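Local coordinates for Slr0280 protein (Synechocystis sp., PDB 5H3K) that is of unknown function but carries a phosphodiester glycosidase domain of the NAGPA family, so it may cleave a sugar phosphodiester bond, at residues G363-R368 and L403-V408; R383-E388 and R486-A491; Q320-L325 and N346-L351. All coordinates share one frame; numbering follows the deposited sequence.

Contact 1: G363-R368 and L403-V408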
ATOM      1  N   GLY A 363     -11.889  -8.560  13.677  1.00  4.39           N
ATOM      2  CA  GLY A 363     -13.327  -8.426  13.501  1.00  4.49           C
ATOM      3  C   GLY A 363     -13.768  -7.009  13.176  1.00  5.06           C
ATOM      4  O   GLY A 363     -13.033  -6.054  13.444  1.00  5.33           O
ATOM      5  N   PRO A 364     -14.991  -6.858  12.632  1.00  4.63           N
ATOM      6  CA  PRO A 364     -15.547  -5.540  12.302  1.00  4.48           C
ATOM      7  C   PRO A 364     -15.847  -4.754  13.576  1.00  6.89           C
ATOM      8  O   PRO A 364     -16.153  -5.347  14.630  1.00  5.85           O
ATOM      9  CB  PRO A 364     -16.875  -5.873  11.595  1.00  5.50           C
ATOM     10  CG  PRO A 364     -16.905  -7.380  11.436  1.00  8.82           C
ATOM     11  CD  PRO A 364     -16.006  -7.917  12.508  1.00  7.41           C
ATOM     12  N   ILE A 365     -15.752  -3.433  13.490  1.00  4.20           N
ATOM     13  CA  ILE A 365     -16.186  -2.578  14.595  1.00  5.81           C
ATOM     14  C   ILE A 365     -17.037  -1.402  14.113  1.00  9.01           C
ATOM     15  O   ILE A 365     -16.910  -0.969  12.956  1.00  6.06           O
ATOM     16  CB  ILE A 365     -14.994  -2.036  15.436  1.00  7.15           C
ATOM     17  CG1 ILE A 365     -14.143  -1.048  14.626  1.00  6.34           C
ATOM     18  CG2 ILE A 365     -14.133  -3.177  15.997  1.00  8.58           C
ATOM     19  CD1 ILE A 365     -13.142  -0.273  15.480  1.00  7.92           C
ATOM     20  N   LEU A 366     -17.915  -0.919  15.002  1.00  7.73           N
ATOM     21  CA  LEU A 366     -18.656   0.337  14.836  1.00  7.72           C
ATOM     22  C   LEU A 366     -19.539   0.413  13.579  1.00  7.10           C
ATOM     23  O   LEU A 366     -19.825   1.494  13.086  1.00  8.53           O
ATOM     24  CB  LEU A 366     -17.691   1.527  14.901  1.00  7.19           C
ATOM     25  CG  LEU A 366     -17.074   1.712  16.288  1.00 12.46           C
ATOM     26  CD1 LEU A 366     -15.871   2.662  16.234  1.00 11.62           C
ATOM     27  CD2 LEU A 366     -18.140   2.231  17.249  1.00 15.24           C
ATOM     28  N   ASN A 367     -19.953  -0.741  13.064  1.00  6.25           N
ATOM     29  CA  ASN A 367     -20.786  -0.818  11.866  1.00  6.35           C
ATOM     30  C   ASN A 367     -20.171  -0.007  10.721  1.00  6.12           C
ATOM     31  O   ASN A 367     -20.870   0.676   9.974  1.00  7.63           O
ATOM     32  CB  ASN A 367     -22.212  -0.354  12.171  1.00  9.76           C
ATOM     33  CG  ASN A 367     -23.252  -1.006  11.264  1.00 20.76           C
ATOM     34  OD1 ASN A 367     -23.111  -2.172  10.868  1.00 19.59           O
ATOM     35  ND2 ASN A 367     -24.308  -0.258  10.935  1.00 18.98           N
ATOM     36  N   ARG A 368     -18.853  -0.115  10.579  1.00  5.14           N
ATOM     37  CA  ARG A 368     -18.123   0.676   9.598  1.00  4.35           C
ATOM     38  C   ARG A 368     -18.137   0.111   8.190  1.00  4.74           C
ATOM     39  O   ARG A 368     -18.340  -1.088   7.989  1.00  4.65           O
ATOM     40  CB  ARG A 368     -16.699   0.900  10.080  1.00  5.53           C
ATOM     41  CG  ARG A 368     -16.665   2.006  11.108  1.00  5.81           C
ATOM     42  CD  ARG A 368     -15.303   2.225  11.721  1.00  7.39           C
ATOM     43  NE  ARG A 368     -15.379   3.457  12.498  1.00  6.30           N
ATOM     44  CZ  ARG A 368     -14.380   4.012  13.176  1.00  9.47           C
ATOM     45  NH1 ARG A 368     -13.179   3.439  13.228  1.00  9.54           N
ATOM     46  NH2 ARG A 368     -14.602   5.154  13.819  1.00 11.09           N
ATOM     47  N   LEU A 403     -14.220  -9.659  17.941  1.00  7.86           N
ATOM     48  CA  LEU A 403     -13.431 -10.827  17.578  1.00  5.37           C
ATOM     49  C   LEU A 403     -12.064 -10.352  17.138  1.00  5.74           C
ATOM     50  O   LEU A 403     -11.972  -9.500  16.248  1.00  5.09           O
ATOM     51  CB  LEU A 403     -14.115 -11.565  16.422  1.00  5.72           C
ATOM     52  CG  LEU A 403     -13.343 -12.711  15.750  1.00  6.69           C
ATOM     53  CD1 LEU A 403     -13.079 -13.820  16.767  1.00  8.06           C
ATOM     54  CD2 LEU A 403     -14.130 -13.250  14.535  1.00  7.09           C
ATOM     55  N   ASN A 404     -11.013 -10.884  17.754  1.00  5.74           N
ATOM     56  CA  ASN A 404      -9.647 -10.566  17.349  1.00  7.15           C
ATOM     57  C   ASN A 404      -9.430  -9.071  17.109  1.00  8.76           C
ATOM     58  O   ASN A 404      -8.914  -8.673  16.064  1.00  6.42           O
ATOM     59  CB  ASN A 404      -9.273 -11.365  16.093  1.00  5.95           C
ATOM     60  CG  ASN A 404      -9.148 -12.854  16.380  1.00  8.48           C
ATOM     61  OD1 ASN A 404      -8.915 -13.238  17.519  1.00  8.65           O
ATOM     62  ND2 ASN A 404      -9.308 -13.692  15.360  1.00  8.81           N
ATOM     63  N   SER A 405      -9.825  -8.243  18.072  1.00  7.67           N
ATOM     64  CA  SER A 405      -9.813  -6.797  17.860  1.00  7.47           C
ATOM     65  C   SER A 405      -9.044  -6.022  18.927  1.00  8.20           C
ATOM     66  O   SER A 405      -9.069  -6.368  20.116  1.00  6.92           O
ATOM     67  CB  SER A 405     -11.254  -6.266  17.772  1.00  6.38           C
ATOM     68  OG  SER A 405     -11.285  -4.854  17.541  1.00  6.62           O
ATOM     69  N   GLY A 406      -8.373  -4.959  18.497  1.00  7.10           N
ATOM     70  CA  GLY A 406      -7.773  -4.013  19.424  1.00  5.55           C
ATOM     71  C   GLY A 406      -8.780  -3.030  19.987  1.00  8.00           C
ATOM     72  O   GLY A 406      -8.434  -2.182  20.828  1.00  8.37           O
ATOM     73  N   TYR A 407     -10.034  -3.130  19.540  1.00  8.05           N
ATOM     74  CA  TYR A 407     -11.061  -2.199  19.991  1.00  7.61           C
ATOM     75  C   TYR A 407     -11.708  -2.632  21.320  1.00 11.02           C
ATOM     76  O   TYR A 407     -12.300  -3.707  21.430  1.00 10.22           O
ATOM     77  CB  TYR A 407     -12.117  -2.005  18.900  1.00  8.29           C
ATOM     78  CG  TYR A 407     -13.182  -0.981  19.239  1.00 10.73           C
ATOM     79  CD1 TYR A 407     -12.852   0.353  19.453  1.00 12.19           C
ATOM     80  CD2 TYR A 407     -14.510  -1.349  19.318  1.00 12.13           C
ATOM     81  CE1 TYR A 407     -13.833   1.297  19.762  1.00 13.16           C
ATOM     82  CE2 TYR A 407     -15.503  -0.410  19.614  1.00 16.58           C
ATOM     83  CZ  TYR A 407     -15.152   0.907  19.839  1.00 14.80           C
ATOM     84  OH  TYR A 407     -16.137   1.831  20.140  1.00 19.56           O
ATOM     85  N   VAL A 408     -11.598  -1.774  22.328  1.00 11.85           N
ATOM     86  CA  VAL A 408     -12.025  -2.128  23.682  1.00 12.60           C
ATOM     87  C   VAL A 408     -13.314  -1.443  24.125  1.00 11.95           C
ATOM     88  O   VAL A 408     -13.377  -0.212  24.261  1.00 13.17           O
ATOM     89  CB  VAL A 408     -10.920  -1.817  24.704  1.00 14.00           C
ATOM     90  CG1 VAL A 408     -11.350  -2.258  26.088  1.00 18.40           C
ATOM     91  CG2 VAL A 408      -9.634  -2.501  24.321  1.00 14.21           C
TER
HETATM   92  O   HOH W   1     -10.940  -5.274  14.783  1.00  5.28           O
HETATM   93  O   HOH W   2     -15.461  -7.808  16.024  1.00 12.42           O
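Y407 reaches out from its loop and lays its ring along I365 and L366. Its CG stands anti to the backbone N (chi1 -176°), which sends the ring across to the turn at 363-368. Starting at the backbone, Y407 CB meets I365 CG2 at 3.7 Å. The ring comes next: I365 CD1 sits over one face, 4.2 Å from the centroid of the Y407 ring and 25° off the normal, a CH-pi contact displaced toward CG. I365 can do this because its CG1 takes the crowded position between N and the carbonyl carbon, while CG2 lies beside N and touches S405 OG as well. Farther out, Y407 CZ is 4.1 Å from L366 CD1, and at the tip OH comes to 3.5 Å from L366 CD2, the two side chains crossing at about a right angle; the hydroxyl also has a weak hydrogen bond with Q409. L366 CD1 also covers a face of the R368 guanidinium. An alanine in place of Y407 would probably leave I365 CD1 and the L366 methyls without their main partner across the contact, loosening the two loops.

At the other end the link is polar. G363 N gives L403 O a short but bent, weak hydrogen bond (2.7 Å, 127° at the hydrogen). Glycine suits this place, since a CB would fall only 2.6 Å from L403 O. One water donates to G363 O and hydrogen-bonds S405 OG; a second joins P364 O to L403 N. Serine fits here as a short polar group, for S405 OG also accepts from Y407 N at 2.9 Å. That bond makes an ST turn, which shapes the loop after strand 397-403 where it meets the tight turn leading into strand 369-373.

Contact 2: R383-E388 and R486-A491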
ATOM      1  N   ARG A 383     -22.073  -1.534   5.301  1.00  6.34           N
ATOM      2  CA  ARG A 383     -21.603  -1.245   6.648  1.00  7.24           C
ATOM      3  C   ARG A 383     -21.729  -2.529   7.449  1.00  6.12           C
ATOM      4  O   ARG A 383     -22.832  -3.029   7.681  1.00  7.79           O
ATOM      5  CB  ARG A 383     -22.403  -0.098   7.253  1.00  8.62           C
ATOM      6  CG  ARG A 383     -22.251   1.173   6.414  1.00  8.85           C
ATOM      7  CD  ARG A 383     -22.823   2.394   7.115  1.00 13.71           C
ATOM      8  NE  ARG A 383     -22.602   3.620   6.337  1.00 14.55           N
ATOM      9  CZ  ARG A 383     -23.399   4.050   5.356  1.00 14.47           C
ATOM     10  NH1 ARG A 383     -24.477   3.358   5.008  1.00 17.22           N
ATOM     11  NH2 ARG A 383     -23.113   5.177   4.720  1.00 13.63           N
ATOM     12  N   LEU A 384     -20.582  -3.072   7.843  1.00  4.52           N
ATOM     13  CA  LEU A 384     -20.502  -4.451   8.290  1.00  5.50           C
ATOM     14  C   LEU A 384     -20.516  -4.595   9.813  1.00  5.43           C
ATOM     15  O   LEU A 384     -19.826  -3.878  10.538  1.00  5.74           O
ATOM     16  CB  LEU A 384     -19.239  -5.097   7.707  1.00  3.86           C
ATOM     17  CG  LEU A 384     -18.839  -6.480   8.223  1.00  6.69           C
ATOM     18  CD1 LEU A 384     -19.851  -7.523   7.760  1.00  7.04           C
ATOM     19  CD2 LEU A 384     -17.428  -6.806   7.737  1.00  5.35           C
ATOM     20  N   SER A 385     -21.310  -5.534  10.301  1.00  5.93           N
ATOM     21  CA  SER A 385     -21.180  -5.951  11.694  1.00  7.75           C
ATOM     22  C   SER A 385     -21.195  -7.474  11.752  1.00  9.08           C
ATOM     23  O   SER A 385     -21.698  -8.142  10.851  1.00  7.37           O
ATOM     24  CB  SER A 385     -22.272  -5.340  12.573  1.00 10.53           C
ATOM     25  OG  SER A 385     -23.543  -5.775  12.140  1.00 19.00           O
ATOM     26  N   LEU A 386     -20.609  -8.021  12.808  1.00  9.33           N
ATOM     27  CA  LEU A 386     -20.534  -9.465  12.952  1.00  7.60           C
ATOM     28  C   LEU A 386     -20.941  -9.770  14.370  1.00 10.96           C
ATOM     29  O   LEU A 386     -20.469  -9.118  15.294  1.00 10.82           O
ATOM     30  CB  LEU A 386     -19.102  -9.943  12.724  1.00  7.05           C
ATOM     31  CG  LEU A 386     -18.808 -11.406  13.065  1.00  8.94           C
ATOM     32  CD1 LEU A 386     -19.459 -12.318  12.038  1.00  9.84           C
ATOM     33  CD2 LEU A 386     -17.298 -11.662  13.157  1.00 10.19           C
ATOM     34  N   SER A 387     -21.845 -10.721  14.559  1.00 11.70           N
ATOM     35  CA  SER A 387     -22.105 -11.200  15.908  1.00 16.35           C
ATOM     36  C   SER A 387     -21.867 -12.698  15.939  1.00 11.09           C
ATOM     37  O   SER A 387     -22.207 -13.411  14.990  1.00 13.71           O
ATOM     38  CB  SER A 387     -23.522 -10.848  16.379  1.00 21.04           C
ATOM     39  OG  SER A 387     -24.499 -11.528  15.620  1.00 23.81           O
ATOM     40  N   GLU A 388     -21.246 -13.168  17.015  1.00 13.90           N
ATOM     41  CA  GLU A 388     -21.041 -14.596  17.197  1.00  9.41           C
ATOM     42  C   GLU A 388     -21.914 -15.056  18.340  1.00 13.27           C
ATOM     43  O   GLU A 388     -21.848 -14.497  19.432  1.00 13.73           O
ATOM     44  CB  GLU A 388     -19.578 -14.894  17.528  1.00 12.16           C
ATOM     45  CG  GLU A 388     -18.602 -14.440  16.443  1.00 12.70           C
ATOM     46  CD  GLU A 388     -17.199 -14.963  16.655  1.00 11.27           C
ATOM     47  OE1 GLU A 388     -16.547 -14.567  17.652  1.00 15.99           O
ATOM     48  OE2 GLU A 388     -16.752 -15.781  15.822  1.00 13.84           O
ATOM     49  N   ARG A 486     -22.380 -14.718  12.145  1.00 10.77           N
ATOM     50  CA  ARG A 486     -23.203 -14.248  11.037  1.00 10.49           C
ATOM     51  C   ARG A 486     -22.974 -12.764  10.782  1.00  9.60           C
ATOM     52  O   ARG A 486     -23.043 -11.950  11.712  1.00 10.04           O
ATOM     53  CB  ARG A 486     -24.681 -14.495  11.338  1.00 11.77           C
ATOM     54  CG  ARG A 486     -25.607 -14.042  10.240  1.00 15.01           C
ATOM     55  CD  ARG A 486     -26.983 -14.679  10.401  1.00 21.78           C
ATOM     56  NE  ARG A 486     -27.940 -14.130   9.444  1.00 21.87           N
ATOM     57  CZ  ARG A 486     -29.264 -14.191   9.587  1.00 31.06           C
ATOM     58  NH1 ARG A 486     -29.799 -14.783  10.647  1.00 28.71           N
ATOM     59  NH2 ARG A 486     -30.057 -13.656   8.665  1.00 24.28           N
ATOM     60  N   SER A 487     -22.716 -12.407   9.523  1.00  8.31           N
ATOM     61  CA  SER A 487     -22.471 -11.008   9.169  1.00  8.14           C
ATOM     62  C   SER A 487     -23.761 -10.311   8.752  1.00  9.38           C
ATOM     63  O   SER A 487     -24.693 -10.949   8.272  1.00  8.48           O
ATOM     64  CB  SER A 487     -21.450 -10.896   8.037  1.00  6.94           C
ATOM     65  OG  SER A 487     -20.292 -11.635   8.353  1.00  9.60           O
ATOM     66  N   THR A 488     -23.799  -8.997   8.954  1.00  8.13           N
ATOM     67  CA  THR A 488     -24.891  -8.142   8.495  1.00  8.91           C
ATOM     68  C   THR A 488     -24.223  -6.969   7.789  1.00 10.62           C
ATOM     69  O   THR A 488     -23.251  -6.419   8.303  1.00  8.40           O
ATOM     70  CB  THR A 488     -25.750  -7.638   9.675  1.00 12.64           C
ATOM     71  OG1 THR A 488     -26.331  -8.759  10.356  1.00 13.55           O
ATOM     72  CG2 THR A 488     -26.873  -6.723   9.190  1.00 15.55           C
ATOM     73  N   PRO A 489     -24.705  -6.596   6.591  1.00 10.41           N
ATOM     74  CA  PRO A 489     -25.815  -7.164   5.807  1.00 10.39           C
ATOM     75  C   PRO A 489     -25.593  -8.626   5.425  1.00 10.42           C
ATOM     76  O   PRO A 489     -24.448  -9.054   5.276  1.00  7.91           O
ATOM     77  CB  PRO A 489     -25.822  -6.316   4.517  1.00 12.43           C
ATOM     78  CG  PRO A 489     -24.995  -5.116   4.795  1.00 10.27           C
ATOM     79  CD  PRO A 489     -24.049  -5.462   5.909  1.00 11.17           C
ATOM     80  N   GLU A 490     -26.682  -9.366   5.253  1.00  8.32           N
ATOM     81  CA  GLU A 490     -26.617 -10.785   4.893  1.00 10.41           C
ATOM     82  C   GLU A 490     -25.704 -11.120   3.713  1.00  8.23           C
ATOM     83  O   GLU A 490     -25.063 -12.178   3.700  1.00  9.89           O
ATOM     84  CB  GLU A 490     -28.032 -11.317   4.653  1.00 12.15           C
ATOM     85  CG  GLU A 490     -28.152 -12.846   4.564  1.00 15.28           C
ATOM     86  CD  GLU A 490     -27.757 -13.573   5.847  1.00 15.82           C
ATOM     87  OE1 GLU A 490     -27.733 -12.949   6.936  1.00 14.17           O
ATOM     88  OE2 GLU A 490     -27.469 -14.793   5.764  1.00 16.43           O
ATOM     89  N   ALA A 491     -25.625 -10.230   2.723  1.00  8.85           N
ATOM     90  CA  ALA A 491     -24.814 -10.508   1.535  1.00  9.83           C
ATOM     91  C   ALA A 491     -23.340 -10.752   1.843  1.00  8.04           C
ATOM     92  O   ALA A 491     -22.652 -11.422   1.071  1.00  7.37           O
ATOM     93  CB  ALA A 491     -24.954  -9.394   0.495  1.00 11.05           C
TER
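This is an antiparallel beta pairing within the large mixed sheet, joining strand 379-392 to the closing residues of strand 481-488. The short segments run at 154° to each other. S385 and T488 form a hydrogen-bonded pair: S385 N reaches T488 O at 2.9 Å, nearly along the C=O axis, and T488 N returns a bond of 3.0 Å to S385 O. L386 and S487 follow as a non-hydrogen-bonded pair, and S387 with R486 as the next hydrogen-bonded one. There R486 N donates to S387 O at 3.1 Å, whereas the reverse bond from S387 N to R486 O is weak at 3.3 Å.

S385, S387, R486 and T488 share one face of the sheet. S385 OG, in the crowded position between N and the carbonyl carbon, lies 3.8 Å from T488 CB; short hydroxyls beside an arginine suit this solvent-facing side. R486 runs out extended into a salt bridge within its own segment: NE and NH2 grip E490 OE1 side-on, with the oxygen in the guanidinium plane and NE 2.8 Å from it on its syn lone pair.

On the face of L386 and S487, the leucine tips close on the serine, L384 from just before the strand. L384 and L386 both hold CG anti to N, so that L384 CD1 reaches S487 CB at 3.7 Å and L386 CD1 comes to 3.8 Å from S487 OG. A serine leaves room for both. Beyond T488 a cis peptide introduces P489, whose CD abuts R383 O, and the chain turns off into a 3-10 segment.

P364 packs against L384 and L386 from a neighbouring loop. Strand 397-403 also pairs with strand 379-392, L403 touching L386 and E388, while E388 makes a salt bridge to R414 of strand 411-415.

Contact 3: Q320-L325 and N346-L351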
ATOM      1  N   GLN A 320      -0.914  -8.654  15.591  1.00  9.98           N
ATOM      2  CA  GLN A 320      -0.118  -7.542  16.074  1.00 12.90           C
ATOM      3  C   GLN A 320       1.070  -7.224  15.169  1.00 11.06           C
ATOM      4  O   GLN A 320       1.905  -8.088  14.861  1.00 12.23           O
ATOM      5  CB  GLN A 320       0.356  -7.762  17.517  1.00 13.86           C
ATOM      6  CG  GLN A 320       1.260  -6.625  18.026  1.00 17.94           C
ATOM      7  CD  GLN A 320       1.538  -6.702  19.512  1.00 23.51           C
ATOM      8  OE1 GLN A 320       2.170  -7.645  19.988  1.00 28.19           O
ATOM      9  NE2 GLN A 320       1.073  -5.705  20.255  1.00 22.41           N
ATOM     10  N   GLY A 321       1.162  -5.963  14.766  1.00 10.18           N
ATOM     11  CA  GLY A 321       2.354  -5.502  14.087  1.00 10.95           C
ATOM     12  C   GLY A 321       2.072  -4.425  13.080  1.00  7.58           C
ATOM     13  O   GLY A 321       0.949  -4.320  12.595  1.00  6.77           O
ATOM     14  N   THR A 322       3.086  -3.619  12.777  1.00  6.00           N
ATOM     15  CA  THR A 322       3.000  -2.657  11.688  1.00  6.27           C
ATOM     16  C   THR A 322       4.290  -2.699  10.887  1.00  5.98           C
ATOM     17  O   THR A 322       5.356  -3.036  11.416  1.00  6.26           O
ATOM     18  CB  THR A 322       2.764  -1.208  12.171  1.00  7.03           C
ATOM     19  OG1 THR A 322       3.816  -0.816  13.059  1.00  7.98           O
ATOM     20  CG2 THR A 322       1.398  -1.065  12.863  1.00  8.56           C
ATOM     21  N   ALA A 323       4.188  -2.351   9.608  1.00  5.25           N
ATOM     22  CA  ALA A 323       5.341  -2.323   8.710  1.00  5.64           C
ATOM     23  C   ALA A 323       5.055  -1.365   7.553  1.00  4.77           C
ATOM     24  O   ALA A 323       3.897  -1.148   7.206  1.00  5.49           O
ATOM     25  CB  ALA A 323       5.626  -3.739   8.176  1.00  6.43           C
ATOM     26  N   PRO A 324       6.103  -0.807   6.929  1.00  5.51           N
ATOM     27  CA  PRO A 324       5.831   0.011   5.738  1.00  5.96           C
ATOM     28  C   PRO A 324       5.056  -0.785   4.696  1.00  5.62           C
ATOM     29  O   PRO A 324       5.316  -1.983   4.521  1.00  3.97           O
ATOM     30  CB  PRO A 324       7.237   0.334   5.209  1.00  5.39           C
ATOM     31  CG  PRO A 324       8.116   0.256   6.438  1.00  9.62           C
ATOM     32  CD  PRO A 324       7.544  -0.895   7.227  1.00  6.94           C
ATOM     33  N   LEU A 325       4.092  -0.139   4.043  1.00  5.26           N
ATOM     34  CA  LEU A 325       3.280  -0.781   3.016  1.00  3.50           C
ATOM     35  C   LEU A 325       4.179  -1.396   1.945  1.00  4.66           C
ATOM     36  O   LEU A 325       3.927  -2.510   1.475  1.00  4.23           O
ATOM     37  CB  LEU A 325       2.313   0.239   2.387  1.00  2.51           C
ATOM     38  CG  LEU A 325       1.310  -0.133   1.280  1.00  3.89           C
ATOM     39  CD1 LEU A 325       1.950  -0.202  -0.094  1.00  4.24           C
ATOM     40  CD2 LEU A 325       0.547  -1.441   1.571  1.00  3.78           C
ATOM     41  N   ASN A 346      -0.051   2.837  18.684  1.00 16.53           N
ATOM     42  CA  ASN A 346       0.621   2.687  19.976  1.00 18.87           C
ATOM     43  C   ASN A 346       0.877   1.230  20.391  1.00 18.66           C
ATOM     44  O   ASN A 346       1.899   0.927  21.001  1.00 20.81           O
ATOM     45  CB  ASN A 346      -0.135   3.468  21.061  1.00 24.08           C
ATOM     46  CG  ASN A 346      -0.063   4.982  20.842  1.00 29.34           C
ATOM     47  OD1 ASN A 346       1.004   5.527  20.540  1.00 34.35           O
ATOM     48  ND2 ASN A 346      -1.199   5.660  20.974  1.00 33.51           N
ATOM     49  N   ASN A 347      -0.035   0.321  20.051  1.00 11.70           N
ATOM     50  CA  ASN A 347       0.182  -1.101  20.364  1.00 13.64           C
ATOM     51  C   ASN A 347       0.189  -2.015  19.140  1.00 10.93           C
ATOM     52  O   ASN A 347       0.262  -3.251  19.268  1.00  8.82           O
ATOM     53  CB  ASN A 347      -0.829  -1.603  21.408  1.00 13.16           C
ATOM     54  CG  ASN A 347      -2.266  -1.428  20.966  1.00 13.23           C
ATOM     55  OD1 ASN A 347      -2.547  -1.265  19.774  1.00 11.33           O
ATOM     56  ND2 ASN A 347      -3.192  -1.472  21.924  1.00 13.96           N
ATOM     57  N   GLN A 348       0.112  -1.394  17.961  1.00  8.76           N
ATOM     58  CA  GLN A 348       0.111  -2.083  16.664  1.00  9.59           C
ATOM     59  C   GLN A 348      -1.008  -3.115  16.500  1.00  6.47           C
ATOM     60  O   GLN A 348      -0.811  -4.153  15.859  1.00  9.48           O
ATOM     61  CB  GLN A 348       1.448  -2.762  16.366  1.00  8.09           C
ATOM     62  CG  GLN A 348       2.692  -1.921  16.515  1.00 16.91           C
ATOM     63  CD  GLN A 348       3.712  -2.658  17.367  1.00 25.26           C
ATOM     64  OE1 GLN A 348       4.308  -3.662  16.939  1.00 29.73           O
ATOM     65  NE2 GLN A 348       3.860  -2.212  18.608  1.00 27.55           N
ATOM     66  N   LEU A 349      -2.181  -2.820  17.046  1.00  6.82           N
ATOM     67  CA  LEU A 349      -3.336  -3.702  16.888  1.00  5.55           C
ATOM     68  C   LEU A 349      -4.339  -3.191  15.848  1.00  5.95           C
ATOM     69  O   LEU A 349      -4.592  -1.991  15.748  1.00  4.46           O
ATOM     70  CB  LEU A 349      -4.056  -3.876  18.221  1.00  7.26           C
ATOM     71  CG  LEU A 349      -3.169  -4.428  19.334  1.00  6.43           C
ATOM     72  CD1 LEU A 349      -4.018  -4.626  20.593  1.00 10.60           C
ATOM     73  CD2 LEU A 349      -2.508  -5.728  18.894  1.00 10.90           C
ATOM     74  N   PRO A 350      -4.960  -4.115  15.104  1.00  5.08           N
ATOM     75  CA  PRO A 350      -5.980  -3.756  14.112  1.00  5.17           C
ATOM     76  C   PRO A 350      -7.292  -3.284  14.752  1.00  5.78           C
ATOM     77  O   PRO A 350      -7.705  -3.772  15.812  1.00  3.91           O
ATOM     78  CB  PRO A 350      -6.196  -5.070  13.347  1.00  4.86           C
ATOM     79  CG  PRO A 350      -5.850  -6.148  14.352  1.00  5.58           C
ATOM     80  CD  PRO A 350      -4.743  -5.576  15.191  1.00  6.39           C
ATOM     81  N   LEU A 351      -7.931  -2.318  14.098  1.00  4.71           N
ATOM     82  CA  LEU A 351      -9.231  -1.792  14.511  1.00  3.75           C
ATOM     83  C   LEU A 351     -10.194  -1.880  13.322  1.00  5.31           C
ATOM     84  O   LEU A 351     -10.344  -0.917  12.563  1.00  7.40           O
ATOM     85  CB  LEU A 351      -9.077  -0.330  14.936  1.00  3.47           C
ATOM     86  CG  LEU A 351      -8.117  -0.107  16.116  1.00  4.80           C
ATOM     87  CD1 LEU A 351      -7.871   1.373  16.335  1.00  4.76           C
ATOM     88  CD2 LEU A 351      -8.710  -0.749  17.377  1.00  6.84           C
TER
HETATM   89  O   HOH W   3       5.615  -4.166  14.633  1.00 16.80           O
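A G1 beta bulge, formed where Q348 and L349 both face N344 across a small hairpin, receives the extended residues Q320 to T322. Q348 has the left-handed backbone such a bulge uses (phi 57°), and N347 braces the bend with an Asx turn in which its OD1 accepts from L349 N at 3.2 Å, the donor standing above the carbonyl plane.

The bend presents two carbonyls in succession. G321 N donates to Q348 O at 2.9 Å, and Q320 NE2 to N347 O at 2.8 Å, with the acceptor close to the amide plane of the glutamine. Q320 spans the gap because its chain is extended, with CG anti to N (chi1 177°); on the way its CB packs on L349 CD2 at 3.8 Å. G321 has a backbone shape (phi 148°) that would jam a CB against the preceding carbonyl, so glycine fits, and its CA takes Q348 CB at 3.7 Å. Q348 CG, anti to the carbonyl carbon, lies 3.8 Å from T322 OG1; the bend at chi2 then turns the amide, whose OE1 takes a bond from a water that also accepts from T322 N.

To one side, A323 bonds through its backbone to V601 of strand 600-609, and P324 occupies the N-cap position, just ahead of helix 325-331. To the other, L349 packs on W419 and L426, and strand 349-350 pairs with strand 343-344.

Overall arrangement
From the N terminus, contact 3 comes first, closing a loop of twenty residues that holds most of helix 325-331 and strands 336-339 and 343-344. It is complete before contact 1 opens at G363. Contact 2 opens at R383, within the span that contact 1 closes at L403, yet it finds its partner only at R486, so these two cross along the chain. Contact 1 lies between the others in space: R368 O and L384 N probably hydrogen-bond toward contact 2, and G406 N and P350 O probably do so toward contact 3. Contacts 2 and 3, with centres about 24 Å apart, do not touch. The series thus joins the hairpin beside strand 600-609 to the large mixed sheet.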